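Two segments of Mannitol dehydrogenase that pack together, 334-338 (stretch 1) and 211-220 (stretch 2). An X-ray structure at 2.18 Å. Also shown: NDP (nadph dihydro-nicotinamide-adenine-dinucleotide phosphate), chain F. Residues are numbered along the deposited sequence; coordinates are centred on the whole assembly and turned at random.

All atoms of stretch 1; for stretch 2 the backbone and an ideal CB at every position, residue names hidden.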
# COMPACT_ATOMS: atom_id res chain seq x y z
N LYS B 334 15.68 -26.39 -3.45
CA LYS B 334 15.59 -27.84 -3.27
C LYS B 334 14.65 -28.24 -2.13
O LYS B 334 14.56 -29.40 -1.85
CB LYS B 334 17.00 -28.52 -3.07
CG LYS B 334 17.97 -28.38 -4.31
CD LYS B 334 19.43 -28.54 -3.83
CE LYS B 334 20.51 -28.09 -4.87
NZ LYS B 334 21.89 -28.62 -4.44
N ALA B 335 13.94 -27.32 -1.49
CA ALA B 335 13.24 -27.65 -0.25
C ALA B 335 11.82 -28.09 -0.60
O ALA B 335 11.40 -27.95 -1.76
CB ALA B 335 13.25 -26.45 0.76
N LYS B 336 11.08 -28.65 0.36
CA LYS B 336 9.71 -29.04 0.07
C LYS B 336 8.81 -28.00 0.77
O LYS B 336 8.39 -26.98 0.13
CB LYS B 336 9.44 -30.49 0.52
CG LYS B 336 8.18 -31.13 -0.16
CD LYS B 336 7.55 -32.26 0.71
CE LYS B 336 6.16 -32.70 0.22
NZ LYS B 336 6.26 -33.14 -1.22
N PHE B 337 8.51 -28.22 2.05
CA PHE B 337 7.76 -27.24 2.80
C PHE B 337 8.55 -26.86 4.06
O PHE B 337 9.59 -26.16 3.91
CB PHE B 337 6.28 -27.65 2.99
CG PHE B 337 5.55 -27.88 1.64
CD1 PHE B 337 5.25 -29.19 1.18
CD2 PHE B 337 5.21 -26.81 0.82
CE1 PHE B 337 4.58 -29.38 -0.04
CE2 PHE B 337 4.55 -27.01 -0.40
CZ PHE B 337 4.23 -28.32 -0.82
N ARG B 338 8.13 -27.30 5.25
CA ARG B 338 8.89 -26.98 6.47
C ARG B 338 9.82 -28.12 6.82
O ARG B 338 9.41 -29.30 6.74
CB ARG B 338 7.95 -26.65 7.66
CG ARG B 338 7.66 -25.14 7.79
CD ARG B 338 8.83 -24.45 8.52
NE ARG B 338 8.58 -23.06 8.86
CZ ARG B 338 8.78 -22.03 8.03
NH1 ARG B 338 9.12 -22.24 6.76
NH2 ARG B 338 8.55 -20.80 8.47
N UNK B 211 7.48 -28.28 -9.63
CA UNK B 211 7.89 -29.42 -8.81
C UNK B 211 6.88 -29.83 -7.73
O UNK B 211 6.79 -31.01 -7.39
CB UNK B 211 9.23 -29.10 -8.14
N UNK B 212 6.13 -28.87 -7.20
CA UNK B 212 5.14 -29.16 -6.16
C UNK B 212 3.68 -28.92 -6.60
O UNK B 212 2.80 -28.81 -5.77
CB UNK B 212 5.44 -28.30 -4.93
N UNK B 213 3.44 -28.86 -7.90
CA UNK B 213 2.07 -28.63 -8.39
C UNK B 213 1.08 -29.70 -7.85
O UNK B 213 0.01 -29.36 -7.40
CB UNK B 213 2.06 -28.63 -9.92
N UNK B 214 1.47 -30.98 -7.89
CA UNK B 214 0.64 -32.06 -7.33
C UNK B 214 0.34 -31.86 -5.87
O UNK B 214 -0.77 -32.13 -5.46
CB UNK B 214 1.33 -33.41 -7.52
N UNK B 215 1.30 -31.41 -5.08
CA UNK B 215 0.95 -31.11 -3.67
C UNK B 215 -0.04 -29.94 -3.60
O UNK B 215 -0.95 -29.97 -2.78
CB UNK B 215 2.21 -30.78 -2.86
N UNK B 216 0.10 -28.95 -4.48
CA UNK B 216 -0.86 -27.83 -4.52
C UNK B 216 -2.27 -28.37 -4.78
O UNK B 216 -3.21 -28.10 -4.03
CB UNK B 216 -0.47 -26.82 -5.60
N UNK B 217 -2.39 -29.18 -5.82
CA UNK B 217 -3.68 -29.74 -6.22
C UNK B 217 -4.26 -30.56 -5.10
O UNK B 217 -5.45 -30.47 -4.77
CB UNK B 217 -3.54 -30.59 -7.48
N UNK B 218 -3.40 -31.30 -4.43
CA UNK B 218 -3.84 -32.14 -3.35
C UNK B 218 -4.38 -31.27 -2.17
O UNK B 218 -5.26 -31.69 -1.43
CB UNK B 218 -2.69 -33.04 -2.89
N UNK B 219 -3.82 -30.08 -2.02
CA UNK B 219 -4.34 -29.11 -1.04
C UNK B 219 -5.65 -28.39 -1.44
O UNK B 219 -6.18 -27.61 -0.64
CB UNK B 219 -3.26 -28.05 -0.78
N UNK B 220 -6.15 -28.61 -2.65
CA UNK B 220 -7.38 -27.97 -3.08
C UNK B 220 -7.17 -26.68 -3.92
O UNK B 220 -8.11 -25.93 -4.15
CB UNK B 220 -8.22 -27.64 -1.84
PA NDP F . 10.77 -20.84 2.55
O1A NDP F . 11.89 -20.85 1.60
O2A NDP F . 9.86 -22.08 2.91
O5B NDP F . 9.72 -20.60 1.33
C5B NDP F . 9.95 -19.56 0.25
C4B NDP F . 9.23 -20.03 -1.01
O4B NDP F . 9.12 -19.02 -2.11
C3B NDP F . 9.97 -21.26 -1.58
O3B NDP F . 8.95 -22.29 -1.89
C2B NDP F . 10.61 -20.70 -2.88
O2B NDP F . 10.66 -21.79 -3.81
C1B NDP F . 9.53 -19.70 -3.37
N9A NDP F . 10.08 -18.55 -4.13
C8A NDP F . 11.30 -18.00 -3.93
N7A NDP F . 11.39 -16.97 -4.76
C5A NDP F . 10.26 -16.87 -5.46
C6A NDP F . 9.82 -16.00 -6.44
N6A NDP F . 10.58 -14.96 -6.93
N1A NDP F . 8.60 -16.23 -6.93
C2A NDP F . 7.82 -17.19 -6.50
N3A NDP F . 8.20 -18.02 -5.56
C4A NDP F . 9.43 -17.88 -5.04
O3 NDP F . 10.36 -19.46 3.19
PN NDP F . 9.39 -19.25 4.35
O1N NDP F . 8.00 -19.59 3.99
O2N NDP F . 9.87 -19.77 5.73
O5D NDP F . 9.50 -17.69 4.52
C5D NDP F . 9.32 -16.84 3.29
C4D NDP F . 9.70 -15.33 3.59
O4D NDP F . 8.76 -14.98 4.63
C3D NDP F . 11.12 -15.09 4.17
O3D NDP F . 11.64 -13.86 3.60
C2D NDP F . 10.82 -14.98 5.69
O2D NDP F . 11.76 -14.18 6.31
C1D NDP F . 9.47 -14.23 5.65
N1N NDP F . 8.71 -14.26 6.94
C2N NDP F . 8.06 -13.07 7.35
C3N NDP F . 7.34 -13.03 8.53
C7N NDP F . 6.58 -11.76 8.90
O7N NDP F . 6.27 -10.93 8.02
N7N NDP F . 6.07 -11.75 10.12
C4N NDP F . 7.29 -14.19 9.35
C5N NDP F . 7.90 -15.40 8.93
C6N NDP F . 8.61 -15.45 7.75
P2B NDP F . 11.89 -22.07 -4.74
O1X NDP F . 12.19 -23.67 -4.51
O2X NDP F . 11.60 -21.63 -6.10
O3X NDP F . 13.14 -21.31 -4.11

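Position 211 has nothing of stretch 1 within 5.5 Å of its ideal CB, so many side chains would do. The deposited residue is His211, which makes no contact with stretch 1.

Position 212 is different. Its CA-to-CB bond points toward stretch 1, and the ideal CB lies 4.3 Å from Phe337 CZ. Further out stands the carbonyl O of Lys336, an acceptor, and to one side of it, O3B of the NADPH. A short apolar residue could meet the ring, but only a long side chain ending in a donor could also reach the carbonyl; lysine, arginine or perhaps glutamine would suit. The residue is Lys212. Its chain (m, t, m, t) passes the Phe337 ring, with CD 3.9 Å from Phe337 CZ, and its NZ donates a hydrogen bond to Lys336 O at 2.7 Å. The same NZ lies 3.5 Å from O3B of the NADPH. Lys212 is also the N-cap of the helix, and its backbone O accepts from the N of 216 at 3.0 Å.

Positions 213 and 214 begin the helix with their CB atoms out of reach of stretch 1, so any helix-compatible residue fits, polar ones included. They are Lys213 and Gln214.

At 215 the helix turns back to stretch 1. The ideal CB is 3.8 Å from Phe337 CZ and 5.0 Å from Lys336 NZ, which offers a positive charge close by. An acidic residue is the natural answer; asparagine or glutamine could accept a hydrogen bond without the charge. The residue is Asp215. Its OD1 lies 3.1 Å from Lys336 NZ, a salt bridge that includes a hydrogen bond from the lysine, while its CB packs at the edge of the Phe337 ring, 3.8 Å from CZ.

Position 216 points sideways and finds no partner in stretch 1, so its size is not fixed by this contact; it is Ala216. Positions 217 and 218 are out of reach of stretch 1, which leaves the choice wide: Leu217 and Ser218.

At 219 the CB points toward stretch 1 but has nothing within 5.5 Å; from the ideal CB at 219 to Phe337 CZ is 7.5 Å. Crossing that gap takes a long, unbranched apolar side chain such as methionine. Met219 extends (m, t, t) until its CE is 4.0 Å from Phe337 CZ, an apolar contact.

At 220, phi is 97° and an ideal CB would jam against the preceding carbonyl O. This calls for glycine, and Gly220 closes the helix in a Schellman motif, its N bonding to Leu217 O at 2.9 Å.

Stretch 2 (211-220) HKKQDALSMG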
# COMPACT_ATOMS: atom_id res chain seq x y z
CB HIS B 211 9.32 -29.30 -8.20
CG HIS B 211 10.41 -29.10 -9.21
ND1 HIS B 211 11.63 -28.53 -8.89
CD2 HIS B 211 10.46 -29.35 -10.55
CE1 HIS B 211 12.38 -28.45 -9.97
NE2 HIS B 211 11.69 -28.94 -10.99
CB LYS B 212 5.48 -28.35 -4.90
CG LYS B 212 6.93 -28.63 -4.44
CD LYS B 212 7.36 -27.86 -3.17
CE LYS B 212 7.37 -26.37 -3.38
NZ LYS B 212 8.13 -25.70 -2.23
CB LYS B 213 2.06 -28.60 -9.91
CG LYS B 213 0.70 -28.61 -10.49
CD LYS B 213 0.71 -28.16 -11.92
CE LYS B 213 -0.78 -27.89 -12.37
NZ LYS B 213 -0.78 -27.82 -13.82
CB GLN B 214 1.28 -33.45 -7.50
CG GLN B 214 1.14 -34.03 -8.95
CD GLN B 214 -0.31 -33.91 -9.54
OE1 GLN B 214 -0.50 -33.21 -10.55
NE2 GLN B 214 -1.31 -34.54 -8.90
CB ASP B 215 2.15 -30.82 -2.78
CG ASP B 215 3.28 -31.80 -2.99
OD1 ASP B 215 3.35 -32.84 -2.29
OD2 ASP B 215 4.09 -31.53 -3.87
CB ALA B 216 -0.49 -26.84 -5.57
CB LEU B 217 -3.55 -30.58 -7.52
CG LEU B 217 -3.21 -29.81 -8.82
CD1 LEU B 217 -3.02 -30.87 -9.96
CD2 LEU B 217 -4.38 -28.91 -9.21
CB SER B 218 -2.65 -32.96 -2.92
OG SER B 218 -3.07 -33.84 -1.94
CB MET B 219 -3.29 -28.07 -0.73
CG MET B 219 -2.14 -28.63 0.08
SD MET B 219 -0.81 -27.41 0.19
CE MET B 219 0.52 -28.56 0.52
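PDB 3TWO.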